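Local coordinates for protein aldehyde dehydrogenase 12 (Zea mays, PDB 6D97) that oxidises L-glutamate gamma-semialdehyde with NAD+, the last enzymatic step of proline catabolism in plants, at residues K409-F414 and G435-V440; A295-K300 and L428-I433; S28-S33 and M231-R236; A43-F48 and M248-S253. One frame throughout, in Å; residues are numbered along the deposited sequence.

Contact 1. Residues K409-F414 and G435-V440; sequences KPTAVF and GPFQVV
Strand 411-414 runs beside strand 437-440 in the same direction, the two short axes only 24° apart, with Thr411 level with Phe437 and Phe414 level with Val440. The ladder follows the usual parallel scheme, in which one residue bonds to the two that flank its partner. Thr411 gives its N-H to Pro436 O (3.0 Å) and takes one from Gln438 N, while Val413 N reaches Gln438 O and Val413 O receives Val440 N at 2.9 Å. Pro436, the centre of an inverse gamma turn, thus supplies the first carbonyl. These are neighbouring strands of the mixed sheet of the aldehyde dehydrogenase catalytic domain, linked by a beta-alpha-beta crossover; on its other side strand 411-414 pairs antiparallel with strand 388-391. On the Thr411, Val413, Phe437 and Val439 face, the Phe437 ring carries most of the packing. Its CG stands anti to the backbone N (chi1 -175°), which carries the ring obliquely across to the neighbouring strand: Phe437 CD2 meets Thr411 CG2 at 3.5 Å and Phe437 CZ meets Val413 CG2 at 3.7 Å. Helix 371-382 covers this face through Met378 and Leu381. The Thr411 hydroxyl turns back instead, donating to Lys409 O (2.9 Å). On the opposite face Gln438 CG packs on Ala412 CB at 3.7 Å, and the amide beyond it is held by Gln331 and Tyr321.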
loop_
_atom_site.group_PDB
_atom_site.type_symbol
_atom_site.label_atom_id
_atom_site.label_comp_id
_atom_site.label_asym_id
_atom_site.label_seq_id
_atom_site.Cartn_x
_atom_site.Cartn_y
_atom_site.Cartn_z
ATOM N N LYS A 409 -11.571 -29.667 -36.695
ATOM C CA LYS A 409 -12.647 -29.785 -35.730
ATOM C C LYS A 409 -12.060 -29.797 -34.320
ATOM O O LYS A 409 -10.918 -30.223 -34.124
ATOM C CB LYS A 409 -13.448 -31.063 -35.971
ATOM C CG LYS A 409 -14.176 -31.124 -37.307
ATOM C CD LYS A 409 -14.896 -32.455 -37.473
ATOM C CE LYS A 409 -15.704 -32.498 -38.760
ATOM N NZ LYS A 409 -16.346 -33.827 -38.966
ATOM N N PRO A 410 -12.814 -29.329 -33.324
ATOM C CA PRO A 410 -12.317 -29.361 -31.941
ATOM C C PRO A 410 -11.947 -30.779 -31.541
ATOM O O PRO A 410 -12.746 -31.709 -31.674
ATOM C CB PRO A 410 -13.500 -28.832 -31.122
ATOM C CG PRO A 410 -14.288 -28.024 -32.085
ATOM C CD PRO A 410 -14.145 -28.709 -33.416
ATOM N N THR A 411 -10.723 -30.938 -31.053
ATOM C CA THR A 411 -10.150 -32.251 -30.807
ATOM C C THR A 411 -9.717 -32.393 -29.355
ATOM O O THR A 411 -9.103 -31.486 -28.782
ATOM C CB THR A 411 -8.957 -32.505 -31.731
ATOM O OG1 THR A 411 -9.388 -32.429 -33.096
ATOM C CG2 THR A 411 -8.352 -33.879 -31.460
ATOM N N ALA A 412 -10.043 -33.544 -28.771
ATOM C CA ALA A 412 -9.580 -33.931 -27.447
ATOM C C ALA A 412 -9.099 -35.371 -27.509
ATOM O O ALA A 412 -9.804 -36.242 -28.027
ATOM C CB ALA A 412 -10.687 -33.789 -26.401
ATOM N N VAL A 413 -7.905 -35.622 -26.980
ATOM C CA VAL A 413 -7.296 -36.947 -26.997
ATOM C C VAL A 413 -7.053 -37.377 -25.561
ATOM O O VAL A 413 -6.401 -36.659 -24.793
ATOM C CB VAL A 413 -5.985 -36.966 -27.799
ATOM C CG1 VAL A 413 -5.317 -38.324 -27.671
ATOM C CG2 VAL A 413 -6.248 -36.630 -29.259
ATOM N N PHE A 414 -7.577 -38.540 -25.195
ATOM C CA PHE A 414 -7.283 -39.107 -23.890
ATOM C C PHE A 414 -5.918 -39.781 -23.907
ATOM O O PHE A 414 -5.577 -40.496 -24.853
ATOM C CB PHE A 414 -8.356 -40.115 -23.482
ATOM C CG PHE A 414 -8.070 -40.819 -22.182
ATOM C CD1 PHE A 414 -8.340 -40.200 -20.970
ATOM C CD2 PHE A 414 -7.544 -42.101 -22.172
ATOM C CE1 PHE A 414 -8.084 -40.841 -19.772
ATOM C CE2 PHE A 414 -7.285 -42.749 -20.979
ATOM C CZ PHE A 414 -7.555 -42.117 -19.776
ATOM N N GLY A 435 -3.994 -24.328 -31.302
ATOM C CA GLY A 435 -5.173 -24.662 -32.063
ATOM C C GLY A 435 -6.216 -25.323 -31.190
ATOM O O GLY A 435 -6.028 -25.488 -29.980
ATOM N N PRO A 436 -7.347 -25.742 -31.797
ATOM C CA PRO A 436 -8.440 -26.349 -31.001
ATOM C C PRO A 436 -8.133 -27.813 -30.667
ATOM O O PRO A 436 -8.606 -28.758 -31.305
ATOM C CB PRO A 436 -9.649 -26.205 -31.929
ATOM C CG PRO A 436 -9.065 -26.007 -33.365
ATOM C CD PRO A 436 -7.565 -25.886 -33.247
ATOM N N PHE A 437 -7.334 -28.004 -29.619
ATOM C CA PHE A 437 -6.785 -29.323 -29.317
ATOM C C PHE A 437 -6.426 -29.370 -27.841
ATOM O O PHE A 437 -5.745 -28.466 -27.335
ATOM C CB PHE A 437 -5.553 -29.642 -30.179
ATOM C CG PHE A 437 -5.021 -31.042 -29.999
ATOM C CD1 PHE A 437 -4.172 -31.351 -28.949
ATOM C CD2 PHE A 437 -5.385 -32.060 -30.865
ATOM C CE1 PHE A 437 -3.699 -32.648 -28.771
ATOM C CE2 PHE A 437 -4.905 -33.359 -30.681
ATOM C CZ PHE A 437 -4.070 -33.643 -29.636
ATOM N N GLN A 438 -6.845 -30.433 -27.159
ATOM C CA GLN A 438 -6.512 -30.610 -25.758
ATOM C C GLN A 438 -6.276 -32.089 -25.478
ATOM O O GLN A 438 -6.768 -32.968 -26.193
ATOM C CB GLN A 438 -7.628 -30.096 -24.831
ATOM C CG GLN A 438 -8.980 -30.753 -25.057
ATOM C CD GLN A 438 -9.976 -30.386 -23.987
ATOM O OE1 GLN A 438 -9.630 -30.248 -22.817
ATOM N NE2 GLN A 438 -11.221 -30.263 -24.371
ATOM N N VAL A 439 -5.544 -32.357 -24.400
ATOM C CA VAL A 439 -5.355 -33.705 -23.884
ATOM C C VAL A 439 -6.203 -33.850 -22.626
ATOM O O VAL A 439 -6.250 -32.944 -21.783
ATOM C CB VAL A 439 -3.873 -34.006 -23.602
ATOM C CG1 VAL A 439 -3.697 -35.387 -22.983
ATOM C CG2 VAL A 439 -3.062 -33.879 -24.887
ATOM N N VAL A 440 -6.899 -34.977 -22.510
ATOM C CA VAL A 440 -7.683 -35.308 -21.328
ATOM C C VAL A 440 -7.053 -36.536 -20.678
ATOM O O VAL A 440 -6.588 -37.458 -21.367
ATOM C CB VAL A 440 -9.159 -35.566 -21.676
ATOM C CG1 VAL A 440 -9.942 -35.996 -20.459
ATOM C CG2 VAL A 440 -9.770 -34.321 -22.298
#

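Contact 2. Residues A295-K300 and L428-I433; sequences AGFDWK and LVTKEI
The Phe297 ring lies flat against the backbone just where helix 425-429 ends. Its CG is anti to the backbone N (chi1 -168°), which swings the ring across to residues 429-432. Thr430, the first residue to leave helical geometry, lies over one face: its CA is 3.6 Å from the ring centroid and 16° off the normal, a CH-pi contact. Thr430 O covers the same face, 3.2 Å from Phe297 CD1. Two further carbonyls approach obliquely, Val429 O at 3.1 Å from Phe297 CZ and Lys431 O at 3.4 Å from Phe297 CE1, so three successive carbonyl oxygens crowd the side of the ring that faces the helix end. The Thr430 hydroxyl turns back to Phe426 O, and strand 331-337 also touches the ring through Ser332 and Val333. An alanine at Phe297 would probably leave the end of the helix without its flat support and loosen the turn that leads to Glu432.

Glu432 reaches the other way, its extended side chain running alongside the backbone of residues 295-296. OE1 rests against Ala295 CB at 3.3 Å, while OE2 stands 3.0 Å from Gly296 O; as both are acceptors, this proximity may raise the pKa of the carboxylate. Residues 295-297 lead from the NAD-binding sheet into strand 298-302 of the catalytic sheet. Glu432 opens the Glu-Ile-Phe-Gly-Pro motif of aldehyde dehydrogenases, whose glutamate binds the nicotinamide ribose in relatives; here its side chain lies about 7 Å from the bound NAD, at the junction of cofactor and catalytic domains.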
loop_
_atom_site.group_PDB
_atom_site.type_symbol
_atom_site.label_atom_id
_atom_site.label_comp_id
_atom_site.label_asym_id
_atom_site.label_seq_id
_atom_site.Cartn_x
_atom_site.Cartn_y
_atom_site.Cartn_z
ATOM N N ALA A 295 4.630 -18.323 -24.086
ATOM C CA ALA A 295 3.614 -19.334 -24.292
ATOM C C ALA A 295 3.114 -19.878 -22.956
ATOM O O ALA A 295 3.635 -19.572 -21.874
ATOM C CB ALA A 295 4.157 -20.469 -25.161
ATOM N N GLY A 296 2.073 -20.696 -23.049
ATOM C CA GLY A 296 1.550 -21.394 -21.895
ATOM C C GLY A 296 0.979 -22.746 -22.275
ATOM O O GLY A 296 0.319 -22.872 -23.303
ATOM N N PHE A 297 1.254 -23.768 -21.465
ATOM C CA PHE A 297 0.547 -25.041 -21.520
ATOM C C PHE A 297 -0.299 -25.123 -20.265
ATOM O O PHE A 297 0.152 -25.600 -19.217
ATOM C CB PHE A 297 1.527 -26.219 -21.651
ATOM C CG PHE A 297 0.863 -27.502 -21.993
ATOM C CD1 PHE A 297 0.594 -27.832 -23.305
ATOM C CD2 PHE A 297 0.466 -28.367 -20.996
ATOM C CE1 PHE A 297 -0.054 -29.019 -23.617
ATOM C CE2 PHE A 297 -0.178 -29.552 -21.304
ATOM C CZ PHE A 297 -0.434 -29.879 -22.614
ATOM N N ASP A 298 -1.550 -24.681 -20.375
ATOM C CA ASP A 298 -2.418 -24.429 -19.222
ATOM C C ASP A 298 -3.279 -25.646 -18.900
ATOM O O ASP A 298 -3.818 -26.303 -19.803
ATOM C CB ASP A 298 -3.281 -23.211 -19.527
ATOM C CG ASP A 298 -2.486 -22.122 -20.228
ATOM O OD1 ASP A 298 -1.424 -21.750 -19.730
ATOM O OD2 ASP A 298 -2.940 -21.612 -21.256
ATOM N N TRP A 299 -3.370 -25.959 -17.616
ATOM C CA TRP A 299 -4.026 -27.159 -17.141
ATOM C C TRP A 299 -5.283 -26.801 -16.363
ATOM O O TRP A 299 -5.396 -25.713 -15.791
ATOM C CB TRP A 299 -3.090 -28.018 -16.255
ATOM C CG TRP A 299 -2.316 -27.272 -15.202
ATOM C CD1 TRP A 299 -1.025 -26.828 -15.290
ATOM C CD2 TRP A 299 -2.774 -26.912 -13.896
ATOM N NE1 TRP A 299 -0.661 -26.202 -14.121
ATOM C CE2 TRP A 299 -1.717 -26.239 -13.250
ATOM C CE3 TRP A 299 -3.981 -27.087 -13.211
ATOM C CZ2 TRP A 299 -1.831 -25.741 -11.955
ATOM C CZ3 TRP A 299 -4.095 -26.590 -11.931
ATOM C CH2 TRP A 299 -3.026 -25.923 -11.314
ATOM N N LYS A 300 -6.233 -27.732 -16.365
ATOM C CA LYS A 300 -7.405 -27.688 -15.506
ATOM C C LYS A 300 -7.459 -28.992 -14.735
ATOM O O LYS A 300 -7.385 -30.074 -15.330
ATOM C CB LYS A 300 -8.694 -27.485 -16.304
ATOM C CG LYS A 300 -9.950 -27.549 -15.457
ATOM C CD LYS A 300 -11.182 -27.230 -16.282
ATOM C CE LYS A 300 -11.295 -25.738 -16.556
ATOM N NZ LYS A 300 -12.196 -25.444 -17.707
ATOM N N LEU A 428 5.981 -34.726 -25.418
ATOM C CA LEU A 428 4.966 -34.734 -26.468
ATOM C C LEU A 428 3.604 -34.278 -25.936
ATOM O O LEU A 428 2.932 -33.441 -26.561
ATOM C CB LEU A 428 4.865 -36.137 -27.081
ATOM C CG LEU A 428 3.826 -36.332 -28.183
ATOM C CD1 LEU A 428 4.212 -35.546 -29.414
ATOM C CD2 LEU A 428 3.650 -37.810 -28.497
ATOM N N VAL A 429 3.162 -34.825 -24.793
ATOM C CA VAL A 429 1.830 -34.522 -24.252
ATOM C C VAL A 429 1.734 -33.052 -23.858
ATOM O O VAL A 429 0.712 -32.390 -24.110
ATOM C CB VAL A 429 1.511 -35.470 -23.067
ATOM C CG1 VAL A 429 0.385 -34.915 -22.171
ATOM C CG2 VAL A 429 1.168 -36.863 -23.584
ATOM N N THR A 430 2.783 -32.500 -23.247
ATOM C CA THR A 430 2.786 -31.116 -22.783
ATOM C C THR A 430 3.231 -30.133 -23.875
ATOM O O THR A 430 3.586 -28.990 -23.563
ATOM C CB THR A 430 3.666 -30.980 -21.548
ATOM O OG1 THR A 430 5.020 -31.257 -21.895
ATOM C CG2 THR A 430 3.209 -31.968 -20.442
ATOM N N LYS A 431 3.220 -30.539 -25.136
ATOM C CA LYS A 431 3.572 -29.634 -26.221
ATOM C C LYS A 431 2.388 -28.721 -26.529
ATOM O O LYS A 431 1.264 -29.199 -26.704
ATOM C CB LYS A 431 3.973 -30.445 -27.457
ATOM C CG LYS A 431 4.288 -29.644 -28.697
ATOM C CD LYS A 431 4.246 -30.556 -29.906
ATOM C CE LYS A 431 4.570 -29.806 -31.169
ATOM N NZ LYS A 431 6.022 -29.825 -31.469
ATOM N N GLU A 432 2.629 -27.418 -26.601
ATOM C CA GLU A 432 1.556 -26.481 -26.876
ATOM C C GLU A 432 1.183 -26.519 -28.352
ATOM O O GLU A 432 2.041 -26.293 -29.213
ATOM C CB GLU A 432 1.956 -25.055 -26.473
ATOM C CG GLU A 432 0.812 -24.068 -26.565
ATOM C CD GLU A 432 1.280 -22.635 -26.565
ATOM O OE1 GLU A 432 2.364 -22.384 -27.121
ATOM O OE2 GLU A 432 0.563 -21.759 -26.035
ATOM N N ILE A 433 -0.087 -26.810 -28.638
ATOM C CA ILE A 433 -0.648 -26.737 -29.982
ATOM C C ILE A 433 -1.582 -25.533 -29.998
ATOM O O ILE A 433 -2.671 -25.564 -29.394
ATOM C CB ILE A 433 -1.390 -28.019 -30.380
ATOM C CG1 ILE A 433 -0.623 -29.257 -29.901
ATOM C CG2 ILE A 433 -1.609 -28.092 -31.899
ATOM C CD1 ILE A 433 0.725 -29.481 -30.608
#

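Contact 3. Residues S28-S33 and M231-R236; sequences SFATVS and MEQMIR
One hydrogen bond grips Gln233 OE1: Thr31 N approaches it at 3.0 Å in the carbonyl plane, on a lone pair, while Ala30 CA packs close by at 3.2 Å. The other half of the amide is used too, since Gln233 NE2 donates to Thr31 OG1 at 3.0 Å, almost straight (169°) and in the amide plane. Two bonds to one residue fix the rotation of the amide, which the side chain reaches by bending at chi2 (-60°). Thr31 suits this grip because OG1 sits in the crowded position between its backbone N and carbonyl carbon, on the same side as its own N-H. Val32 CG1 closes over the amide, 3.5 Å from Gln233 CD. The arrangement fastens the N-terminal loop that precedes strand 43-49 onto helix 229-240, the crossover helix between two strands of the Rossmann-type NAD-binding sheet. One turn along that helix, Arg236 lies across Thr31 at about a right angle, with Thr31 CG2 over one face of the guanidinium. Arg236 NE forms an i to i+4 salt bridge with Glu232 OE2 (2.9 Å), which it meets from above the carboxylate plane; Glu232 OE1 accepts from Gln46 N. Trp53 makes a cation-pi contact with the same guanidinium. At the start of the loop, Phe29 points its CB toward the helix, and its ring CD1 meets Gln233 O obliquely at 3.5 Å.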
loop_
_atom_site.group_PDB
_atom_site.type_symbol
_atom_site.label_atom_id
_atom_site.label_comp_id
_atom_site.label_asym_id
_atom_site.label_seq_id
_atom_site.Cartn_x
_atom_site.Cartn_y
_atom_site.Cartn_z
ATOM N N SER A 28 -15.083 8.108 -37.902
ATOM C CA SER A 28 -14.356 9.201 -38.546
ATOM C C SER A 28 -12.869 8.892 -38.668
ATOM O O SER A 28 -12.259 9.142 -39.715
ATOM C CB SER A 28 -14.577 10.496 -37.761
ATOM O OG SER A 28 -13.555 11.442 -38.021
ATOM N N PHE A 29 -12.269 8.339 -37.616
ATOM C CA PHE A 29 -10.838 8.074 -37.639
ATOM C C PHE A 29 -10.471 6.947 -38.595
ATOM O O PHE A 29 -9.290 6.788 -38.922
ATOM C CB PHE A 29 -10.351 7.728 -36.236
ATOM C CG PHE A 29 -11.006 6.509 -35.653
ATOM C CD1 PHE A 29 -10.515 5.245 -35.934
ATOM C CD2 PHE A 29 -12.109 6.624 -34.822
ATOM C CE1 PHE A 29 -11.111 4.120 -35.407
ATOM C CE2 PHE A 29 -12.711 5.499 -34.287
ATOM C CZ PHE A 29 -12.209 4.245 -34.580
ATOM N N ALA A 30 -11.450 6.162 -39.035
ATOM C CA ALA A 30 -11.151 4.933 -39.753
ATOM C C ALA A 30 -10.724 5.216 -41.185
ATOM O O ALA A 30 -11.237 6.125 -41.843
ATOM C CB ALA A 30 -12.371 4.012 -39.743
ATOM N N THR A 31 -9.758 4.432 -41.659
ATOM C CA THR A 31 -9.379 4.402 -43.065
ATOM C C THR A 31 -9.748 3.079 -43.721
ATOM O O THR A 31 -9.340 2.825 -44.858
ATOM C CB THR A 31 -7.879 4.668 -43.226
ATOM O OG1 THR A 31 -7.130 3.701 -42.478
ATOM C CG2 THR A 31 -7.530 6.064 -42.734
ATOM N N VAL A 32 -10.517 2.238 -43.033
ATOM C CA VAL A 32 -10.865 0.911 -43.522
ATOM C C VAL A 32 -12.296 0.591 -43.117
ATOM O O VAL A 32 -12.775 1.023 -42.067
ATOM C CB VAL A 32 -9.886 -0.163 -42.991
ATOM C CG1 VAL A 32 -10.013 -0.315 -41.478
ATOM C CG2 VAL A 32 -10.109 -1.498 -43.680
ATOM N N SER A 33 -12.980 -0.169 -43.964
ATOM C CA SER A 33 -14.314 -0.670 -43.676
ATOM C C SER A 33 -14.213 -2.164 -43.434
ATOM O O SER A 33 -13.955 -2.918 -44.383
ATOM C CB SER A 33 -15.267 -0.375 -44.831
ATOM O OG SER A 33 -16.488 -1.076 -44.680
ATOM N N MET A 231 -4.543 -2.247 -34.564
ATOM C CA MET A 231 -3.866 -1.217 -33.785
ATOM C C MET A 231 -3.607 0.030 -34.611
ATOM O O MET A 231 -3.546 1.133 -34.059
ATOM C CB MET A 231 -2.552 -1.745 -33.213
ATOM C CG MET A 231 -2.695 -2.343 -31.839
ATOM S SD MET A 231 -3.633 -1.326 -30.678
ATOM C CE MET A 231 -2.480 0.011 -30.392
ATOM N N GLU A 232 -3.452 -0.117 -35.928
ATOM C CA GLU A 232 -3.300 1.056 -36.779
ATOM C C GLU A 232 -4.536 1.941 -36.696
ATOM O O GLU A 232 -4.432 3.162 -36.531
ATOM C CB GLU A 232 -3.031 0.625 -38.221
ATOM C CG GLU A 232 -2.301 1.673 -39.043
ATOM C CD GLU A 232 -3.056 2.085 -40.285
ATOM O OE1 GLU A 232 -2.460 2.053 -41.380
ATOM O OE2 GLU A 232 -4.247 2.441 -40.169
ATOM N N GLN A 233 -5.721 1.332 -36.785
ATOM C CA GLN A 233 -6.962 2.078 -36.601
ATOM C C GLN A 233 -7.078 2.615 -35.181
ATOM O O GLN A 233 -7.546 3.739 -34.972
ATOM C CB GLN A 233 -8.159 1.190 -36.939
ATOM C CG GLN A 233 -8.131 0.643 -38.355
ATOM C CD GLN A 233 -8.118 1.742 -39.398
ATOM O OE1 GLN A 233 -9.037 2.557 -39.471
ATOM N NE2 GLN A 233 -7.069 1.776 -40.206
ATOM N N MET A 234 -6.650 1.828 -34.191
ATOM C CA MET A 234 -6.720 2.288 -32.807
ATOM C C MET A 234 -5.818 3.496 -32.582
ATOM O O MET A 234 -6.176 4.419 -31.840
ATOM C CB MET A 234 -6.351 1.149 -31.857
ATOM C CG MET A 234 -6.516 1.504 -30.394
ATOM S SD MET A 234 -8.233 1.842 -29.975
ATOM C CE MET A 234 -8.002 2.889 -28.545
ATOM N N ILE A 235 -4.650 3.518 -33.227
ATOM C CA ILE A 235 -3.734 4.643 -33.071
ATOM C C ILE A 235 -4.320 5.906 -33.688
ATOM O O ILE A 235 -4.153 7.010 -33.154
ATOM C CB ILE A 235 -2.361 4.300 -33.672
ATOM C CG1 ILE A 235 -1.673 3.235 -32.821
ATOM C CG2 ILE A 235 -1.489 5.535 -33.744
ATOM C CD1 ILE A 235 -0.452 2.627 -33.478
ATOM N N ARG A 236 -5.021 5.769 -34.817
ATOM C CA ARG A 236 -5.696 6.917 -35.415
ATOM C C ARG A 236 -6.750 7.479 -34.473
ATOM O O ARG A 236 -6.873 8.701 -34.323
ATOM C CB ARG A 236 -6.320 6.521 -36.751
ATOM C CG ARG A 236 -5.293 6.055 -37.755
ATOM C CD ARG A 236 -5.894 5.710 -39.108
ATOM N NE ARG A 236 -4.849 5.310 -40.048
ATOM C CZ ARG A 236 -4.175 6.153 -40.823
ATOM N NH1 ARG A 236 -4.446 7.452 -40.784
ATOM N NH2 ARG A 236 -3.231 5.699 -41.640
#

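Contact 4. Residues A43-F48 and M248-S253; sequences AEVQNF and MDFINS
Asn47 and Asn252 interlock because each holds CG anti to its own carbonyl carbon (chi1 -49° for Asn47), which brings their amides together with the planes 48° apart. Asn47 OD1 accepts twice. Asn252 N comes nearly along the C=O axis at 2.7 Å, whereas Asn252 ND2, at 2.9 Å, stands well above the carbonyl plane. The same ND2 makes a weak bond to Gln46 O, and Asn252 OD1 turns to Ser228, so both ends of that amide are engaged. Asn47 ND2 bonds to Ala75 O, which keeps OD1 facing the other segment. A leucine at Asn47 would probably leave Asn252 N and ND2 without their shared acceptor and so loosen the join beyond the strand pair.

Phe48 and Phe250 form a single antiparallel, hydrogen-bonded bridge: Phe250 N reaches Phe48 O at a short 2.6 Å, and Phe48 N returns a bond to Phe250 O at 2.9 Å. Both rings have CG anti to the backbone N, with the CB atoms 3.9 Å apart. Phe250 directs an edge at the neighbouring backbone, CD2 lying 3.5 Å from Gln46 O, while Val45 CG1 also borders that ring. Phe48 sets its own edge to Met248 O and packs edge-to-face with Trp53.

Strand 43-49 belongs to a small mixed sheet, and strand 249-251 is an outermost strand of the five-stranded parallel sheet of the Rossmann-type domain. The antiparallel bridge thus joins two sheets at an edge of the NAD-binding fold, where Ile251 neighbours Lys222, a residue that binds NAD+.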
loop_
_atom_site.group_PDB
_atom_site.type_symbol
_atom_site.label_atom_id
_atom_site.label_comp_id
_atom_site.label_asym_id
_atom_site.label_seq_id
_atom_site.Cartn_x
_atom_site.Cartn_y
_atom_site.Cartn_z
ATOM N N ALA A 43 -7.204 -3.108 -48.291
ATOM C CA ALA A 43 -6.792 -2.050 -47.387
ATOM C C ALA A 43 -5.276 -2.052 -47.259
ATOM O O ALA A 43 -4.607 -3.035 -47.586
ATOM C CB ALA A 43 -7.432 -2.221 -46.006
ATOM N N GLU A 44 -4.732 -0.938 -46.780
ATOM C CA GLU A 44 -3.306 -0.843 -46.518
ATOM C C GLU A 44 -3.063 -0.452 -45.068
ATOM O O GLU A 44 -3.871 0.247 -44.448
ATOM C CB GLU A 44 -2.613 0.156 -47.457
ATOM C CG GLU A 44 -3.117 1.585 -47.394
ATOM C CD GLU A 44 -2.232 2.536 -48.187
ATOM O OE1 GLU A 44 -1.518 3.351 -47.560
ATOM O OE2 GLU A 44 -2.238 2.453 -49.437
ATOM N N VAL A 45 -1.945 -0.933 -44.534
ATOM C CA VAL A 45 -1.506 -0.631 -43.177
ATOM C C VAL A 45 -0.181 0.106 -43.268
ATOM O O VAL A 45 0.755 -0.367 -43.923
ATOM C CB VAL A 45 -1.360 -1.905 -42.326
ATOM C CG1 VAL A 45 -0.926 -1.551 -40.908
ATOM C CG2 VAL A 45 -2.658 -2.673 -42.324
ATOM N N GLN A 46 -0.104 1.258 -42.618
ATOM C CA GLN A 46 1.079 2.098 -42.678
ATOM C C GLN A 46 1.807 2.093 -41.345
ATOM O O GLN A 46 1.276 1.684 -40.308
ATOM C CB GLN A 46 0.708 3.532 -43.068
ATOM C CG GLN A 46 0.021 3.645 -44.415
ATOM C CD GLN A 46 -0.360 5.067 -44.752
ATOM O OE1 GLN A 46 -1.456 5.520 -44.428
ATOM N NE2 GLN A 46 0.551 5.786 -45.397
ATOM N N ASN A 47 3.044 2.562 -41.393
ATOM C CA ASN A 47 3.809 2.827 -40.190
ATOM C C ASN A 47 3.564 4.259 -39.732
ATOM O O ASN A 47 3.112 5.115 -40.495
ATOM C CB ASN A 47 5.302 2.599 -40.434
ATOM C CG ASN A 47 5.586 1.268 -41.107
ATOM O OD1 ASN A 47 5.495 0.209 -40.481
ATOM N ND2 ASN A 47 5.930 1.314 -42.392
ATOM N N PHE A 48 3.865 4.509 -38.463
ATOM C CA PHE A 48 3.860 5.854 -37.906
ATOM C C PHE A 48 5.200 6.079 -37.227
ATOM O O PHE A 48 5.556 5.347 -36.297
ATOM C CB PHE A 48 2.712 6.043 -36.913
ATOM C CG PHE A 48 2.468 7.473 -36.532
ATOM C CD1 PHE A 48 1.711 8.297 -37.346
ATOM C CD2 PHE A 48 2.982 7.988 -35.355
ATOM C CE1 PHE A 48 1.477 9.608 -36.996
ATOM C CE2 PHE A 48 2.750 9.298 -35.001
ATOM C CZ PHE A 48 2.000 10.110 -35.824
ATOM N N MET A 248 4.852 8.231 -29.692
ATOM C CA MET A 248 5.046 6.816 -29.980
ATOM C C MET A 248 5.256 6.602 -31.471
ATOM O O MET A 248 4.915 7.449 -32.302
ATOM C CB MET A 248 3.866 5.966 -29.481
ATOM C CG MET A 248 2.549 6.166 -30.230
ATOM S SD MET A 248 2.332 5.146 -31.710
ATOM C CE MET A 248 2.257 3.502 -31.007
ATOM N N ASP A 249 5.816 5.438 -31.796
ATOM C CA ASP A 249 6.019 5.006 -33.169
ATOM C C ASP A 249 5.358 3.651 -33.383
ATOM O O ASP A 249 5.154 2.880 -32.443
ATOM C CB ASP A 249 7.508 4.918 -33.514
ATOM C CG ASP A 249 8.204 6.252 -33.407
ATOM O OD1 ASP A 249 7.699 7.239 -33.980
ATOM O OD2 ASP A 249 9.250 6.316 -32.736
ATOM N N PHE A 250 5.053 3.363 -34.646
ATOM C CA PHE A 250 4.361 2.140 -35.040
ATOM C C PHE A 250 5.114 1.538 -36.217
ATOM O O PHE A 250 5.194 2.162 -37.279
ATOM C CB PHE A 250 2.908 2.458 -35.412
ATOM C CG PHE A 250 2.053 1.254 -35.680
ATOM C CD1 PHE A 250 1.890 0.265 -34.722
ATOM C CD2 PHE A 250 1.372 1.139 -36.883
ATOM C CE1 PHE A 250 1.081 -0.832 -34.970
ATOM C CE2 PHE A 250 0.564 0.049 -37.141
ATOM C CZ PHE A 250 0.415 -0.940 -36.184
ATOM N N ILE A 251 5.685 0.350 -36.034
ATOM C CA ILE A 251 6.494 -0.286 -37.069
ATOM C C ILE A 251 5.855 -1.614 -37.456
ATOM O O ILE A 251 5.396 -2.371 -36.592
ATOM C CB ILE A 251 7.957 -0.483 -36.620
ATOM C CG1 ILE A 251 8.780 -1.102 -37.755
ATOM C CG2 ILE A 251 8.040 -1.340 -35.365
ATOM C CD1 ILE A 251 10.283 -1.039 -37.544
ATOM N N ASN A 252 5.803 -1.881 -38.758
ATOM C CA ASN A 252 5.402 -3.173 -39.291
ATOM C C ASN A 252 6.615 -3.808 -39.958
ATOM O O ASN A 252 7.299 -3.156 -40.753
ATOM C CB ASN A 252 4.255 -3.035 -40.297
ATOM C CG ASN A 252 3.016 -2.384 -39.704
ATOM O OD1 ASN A 252 2.121 -3.064 -39.206
ATOM N ND2 ASN A 252 2.945 -1.062 -39.790
ATOM N N SER A 253 6.888 -5.065 -39.623
ATOM C CA SER A 253 8.045 -5.761 -40.173
ATOM C C SER A 253 7.931 -7.234 -39.819
ATOM O O SER A 253 7.093 -7.635 -39.006
ATOM C CB SER A 253 9.363 -5.188 -39.642
ATOM O OG SER A 253 9.533 -5.488 -38.267
#

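The four contacts fall into two pairs on different sheets. Contact 1 lies within the catalytic sheet and contact 2 beside it; they meet where Val439 packs against Val429, helix 425-429 being part of the connection between the strands of contact 1. Contacts 3 and 4 lie together at one edge of the NAD-binding sheet: contact 3 uses helix 229-240 and contact 4 the strand that follows it, and the two touch where Ile235 packs on Phe250. Burial differs within each pair: contacts 1 and 4 are buried, contacts 2 and 3 only partly. Contact 1 relies on a regular backbone ladder, contact 4 on a single bridge reinforced by asparagines, contact 3 on side-chain amide bonds, and contact 2 on a ring resting against backbone.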